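PDB 3MAY: possible exported protein from Mycobacterium tuberculosis, which binds heme, free or taken from host hemoglobin, and delivers it to the membrane proteins MmpL3 and MmpL11 as part of a mycobacterial heme-iron acquisition system. Local coordinates for residues 24-27 and 32-35; 19-24 and 67-72. One frame throughout, in Å; residues are numbered along the deposited sequence.

Contact 1. Residues 24-27 and 32-35; sequences DYLD and TNQV
Tyr25 opens the contact with a glancing touch: its CE2 lies 4.5 Å from CG2 of Thr32, the methyl standing oblique to the ring. With CG anti to the backbone N (chi1 179°), the end of the ring comes nearer to 32-35 than the start of the side chain does, which brings CE2 to Thr32; its OH is hydrogen-bonded to the carboxylate of Asp65 (OD2). The ring also meets that of His29; Tyr25 probably supplies the axial ligand to heme iron, with His29 as a further heme-binding residue. Leu26 does most of the packing. Its CD2 sits 3.6 Å from CG2 of Thr32 and 3.8 Å from the backbone N of Asn33, the two side chains Leu26 and Thr32 crossing at about a right angle. A branched aliphatic suits this buried place, since one methyl meets Thr32 while CD1 lies 3.9 Å from OD1 of Asn33. On the backbone side, Leu26 O lies 3.6 Å from CB of Asn33, a van der Waals approach. The amide of Asn33 lies against Leu26, OD1 being 3.8 Å from Leu26 CB, and its ND2 is hydrogen-bonded to Ser9 of the second subunit. Asp27 adds only a marginal approach; its carboxylate makes a salt bridge with Arg13 of the second subunit, a role suited to a charged residue at the exposed edge. The contact joins the end of helix 8-27 to the first turn or so of helix 30-41, with Tyr25 and Thr32 touching Val62 of helix 60-69 and Thr32 also His55 of helix 46-57, another probable heme-binding residue.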
# COMPACT_ATOMS: atom_id res chain seq x y z
N ASP C 24 -18.63 10.71 9.27
CA ASP C 24 -19.27 11.92 9.77
C ASP C 24 -18.44 13.19 9.54
O ASP C 24 -18.97 14.22 9.12
CB ASP C 24 -19.57 11.76 11.27
CG ASP C 24 -20.61 10.73 11.56
OD1 ASP C 24 -21.37 10.34 10.67
OD2 ASP C 24 -20.68 10.29 12.71
N TYR C 25 -17.12 13.14 9.74
CA TYR C 25 -16.27 14.30 9.57
C TYR C 25 -16.24 14.73 8.13
O TYR C 25 -16.36 15.90 7.84
CB TYR C 25 -14.86 13.98 10.01
CG TYR C 25 -13.90 15.12 9.86
CD1 TYR C 25 -13.90 16.16 10.75
CD2 TYR C 25 -12.96 15.15 8.83
CE1 TYR C 25 -13.00 17.21 10.62
CE2 TYR C 25 -12.04 16.25 8.68
CZ TYR C 25 -12.07 17.28 9.60
OH TYR C 25 -11.21 18.42 9.58
N LEU C 26 -16.11 13.78 7.21
CA LEU C 26 -16.03 14.13 5.76
C LEU C 26 -17.38 14.60 5.32
O LEU C 26 -17.53 15.53 4.51
CB LEU C 26 -15.72 12.89 4.94
CG LEU C 26 -14.36 12.36 5.15
CD1 LEU C 26 -14.19 11.09 4.26
CD2 LEU C 26 -13.34 13.45 4.72
N ASP C 27 -18.39 13.97 5.88
CA ASP C 27 -19.70 14.37 5.47
C ASP C 27 -19.94 15.81 5.87
O ASP C 27 -20.71 16.56 5.25
CB ASP C 27 -20.69 13.52 6.19
CG ASP C 27 -21.90 13.62 5.58
OD1 ASP C 27 -22.69 14.50 6.04
OD2 ASP C 27 -21.95 12.99 4.49
N THR C 32 -12.84 18.37 2.13
CA THR C 32 -12.07 17.20 2.49
C THR C 32 -12.71 15.96 1.84
O THR C 32 -12.00 15.12 1.22
CB THR C 32 -11.96 17.07 3.99
OG1 THR C 32 -11.58 18.34 4.53
CG2 THR C 32 -10.92 16.07 4.36
N ASN C 33 -14.04 15.89 1.85
CA ASN C 33 -14.71 14.79 1.13
C ASN C 33 -14.31 14.80 -0.35
O ASN C 33 -14.05 13.72 -0.94
CB ASN C 33 -16.24 14.81 1.28
CG ASN C 33 -16.90 13.37 1.25
OD1 ASN C 33 -16.22 12.32 1.18
ND2 ASN C 33 -18.22 13.33 1.41
N GLN C 34 -14.29 15.99 -0.94
CA GLN C 34 -14.08 16.14 -2.40
C GLN C 34 -12.67 15.58 -2.70
O GLN C 34 -12.50 14.62 -3.45
CB GLN C 34 -14.22 17.63 -2.78
CG GLN C 34 -13.67 18.13 -4.11
CD GLN C 34 -14.20 17.33 -5.24
OE1 GLN C 34 -15.36 16.86 -5.16
NE2 GLN C 34 -13.37 17.11 -6.31
N VAL C 35 -11.67 16.15 -2.05
CA VAL C 35 -10.33 15.66 -2.22
C VAL C 35 -10.22 14.18 -1.95
O VAL C 35 -9.47 13.47 -2.62
CB VAL C 35 -9.33 16.44 -1.35
CG1 VAL C 35 -8.05 15.65 -1.16
CG2 VAL C 35 -9.01 17.79 -1.97

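Contact 2. Residues 19-24 and 67-72; sequences AKSMGD and HALSQP
Ser21 OG touches CD2 of Leu69 at 3.3 Å while two carbonyl oxygens of its own helix, those of Ser17 and Val18, lie in hydrogen-bonding range; its one proton can go to either or be shared between them, with Ser17 the stronger partner. The torsion (chi1 67°) sets OG between the backbone N and the carbonyl carbon, from where it can reach back to the preceding turn. A small serine suits this face: it lets the neighbouring helix come near and still keeps its hydroxyl bonded. Leu69 reaches across from the other helix, its two methyls spread over adjacent residues. CD2 also lies 3.9 Å from CB of Ser21, and CD1 packs 4.0 Å from CA of Met22. Met22 adds a looser apolar touch, CB to Leu69 CD1 at 4.5 Å, before its extended chain leads away. Within helix 8-27, a long, extended Lys20 turns NZ at its last torsion to Asp24 OD2, a salt bridge of 3.0 Å. Beyond Leu69 the chain turns at Ser70, whose OG gives a hydrogen bond to His67 O at 3.3 Å, the donor tilted 32° from the carbonyl plane. Pro72, on helix 71-80, then rests on Thr14 and Val18. A leucine at the end of helix 60-69 is thus laid across Ser21 and Met22 of helix 8-27, beside the probable heme ligand Tyr25, in this all-helical member of the haemophore, haem-binding family.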
# COMPACT_ATOMS: atom_id res chain seq x y z
N ALA C 19 -13.80 4.69 11.68
CA ALA C 19 -14.33 4.86 10.31
C ALA C 19 -15.67 5.59 10.27
O ALA C 19 -15.88 6.50 9.50
CB ALA C 19 -14.44 3.49 9.62
N LYS C 20 -16.60 5.21 11.13
CA LYS C 20 -17.87 5.90 11.14
C LYS C 20 -17.67 7.36 11.44
O LYS C 20 -18.19 8.22 10.78
CB LYS C 20 -18.77 5.27 12.16
CG LYS C 20 -20.15 5.72 12.05
CD LYS C 20 -20.86 5.50 13.36
CE LYS C 20 -22.23 6.14 13.26
NZ LYS C 20 -22.01 7.58 12.86
N SER C 21 -16.84 7.68 12.42
CA SER C 21 -16.74 9.06 12.74
C SER C 21 -15.91 9.78 11.70
O SER C 21 -16.21 10.93 11.39
CB SER C 21 -16.27 9.23 14.16
OG SER C 21 -14.95 8.77 14.24
N MET C 22 -14.96 9.11 11.05
CA MET C 22 -14.38 9.73 9.83
C MET C 22 -15.39 9.99 8.71
O MET C 22 -15.28 11.04 7.98
CB MET C 22 -13.16 8.99 9.28
CG MET C 22 -12.60 9.55 7.94
SD MET C 22 -11.06 8.68 7.48
CE MET C 22 -10.69 9.22 5.76
N GLY C 23 -16.39 9.11 8.55
CA GLY C 23 -17.44 9.38 7.58
C GLY C 23 -18.24 10.61 8.00
O GLY C 23 -18.52 11.49 7.17
N ASP C 24 -18.63 10.71 9.27
CA ASP C 24 -19.27 11.92 9.77
C ASP C 24 -18.44 13.19 9.54
O ASP C 24 -18.97 14.22 9.12
CB ASP C 24 -19.57 11.76 11.27
CG ASP C 24 -20.61 10.73 11.56
OD1 ASP C 24 -21.37 10.34 10.67
OD2 ASP C 24 -20.68 10.29 12.71
N HIS C 67 -5.90 13.31 12.62
CA HIS C 67 -5.17 12.78 13.78
C HIS C 67 -6.05 12.47 15.01
O HIS C 67 -5.92 11.40 15.59
CB HIS C 67 -4.03 13.73 14.19
CG HIS C 67 -3.13 13.15 15.23
ND1 HIS C 67 -2.18 12.19 14.93
CD2 HIS C 67 -3.04 13.36 16.56
CE1 HIS C 67 -1.54 11.84 16.03
NE2 HIS C 67 -2.05 12.54 17.04
N ALA C 68 -6.95 13.37 15.40
CA ALA C 68 -7.80 13.09 16.54
C ALA C 68 -8.81 11.97 16.32
O ALA C 68 -9.09 11.21 17.24
CB ALA C 68 -8.52 14.35 17.00
N LEU C 69 -9.41 11.91 15.13
CA LEU C 69 -10.41 10.86 14.85
C LEU C 69 -9.79 9.46 15.00
O LEU C 69 -10.48 8.56 15.47
CB LEU C 69 -10.98 10.98 13.45
CG LEU C 69 -12.04 12.04 13.51
CD1 LEU C 69 -12.51 12.39 12.16
CD2 LEU C 69 -13.20 11.54 14.44
N SER C 70 -8.50 9.29 14.67
CA SER C 70 -7.88 7.95 14.79
C SER C 70 -7.39 7.66 16.18
O SER C 70 -6.95 6.56 16.47
CB SER C 70 -6.72 7.76 13.82
OG SER C 70 -5.60 8.38 14.36
N GLN C 71 -7.45 8.67 17.05
CA GLN C 71 -6.88 8.54 18.39
C GLN C 71 -7.36 7.28 19.15
O GLN C 71 -6.57 6.74 19.90
CB GLN C 71 -7.10 9.82 19.24
CG GLN C 71 -6.31 9.93 20.60
CD GLN C 71 -4.78 9.96 20.40
OE1 GLN C 71 -4.03 9.23 21.08
NE2 GLN C 71 -4.31 10.80 19.48
N PRO C 72 -8.67 6.87 19.00
CA PRO C 72 -9.07 5.63 19.71
C PRO C 72 -8.22 4.39 19.34
O PRO C 72 -8.10 3.42 20.12
CB PRO C 72 -10.53 5.47 19.33
CG PRO C 72 -11.04 6.91 19.08
CD PRO C 72 -9.85 7.65 18.55

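Both contacts draw on helix 8-27 and share Asp24, with centres about 12 Å apart. They meet directly where Tyr25 CB packs 3.6 Å from CD1 of Leu69, so the probable axial heme ligand of contact 1 is flanked by the leucine of contact 2. Contact 1 is partly buried and local, joining the helix end to the next helix in sequence; contact 2 is a smaller surface contact between parts far apart in the chain. Neither has a hydrogen bond across its segments. Both border the second subunit, contact 1 through a salt bridge (Asp27) and a hydrogen bond (Asn33), contact 2 mainly by apolar packing, while its serine hydroxyls turn to carbonyls of their own chain.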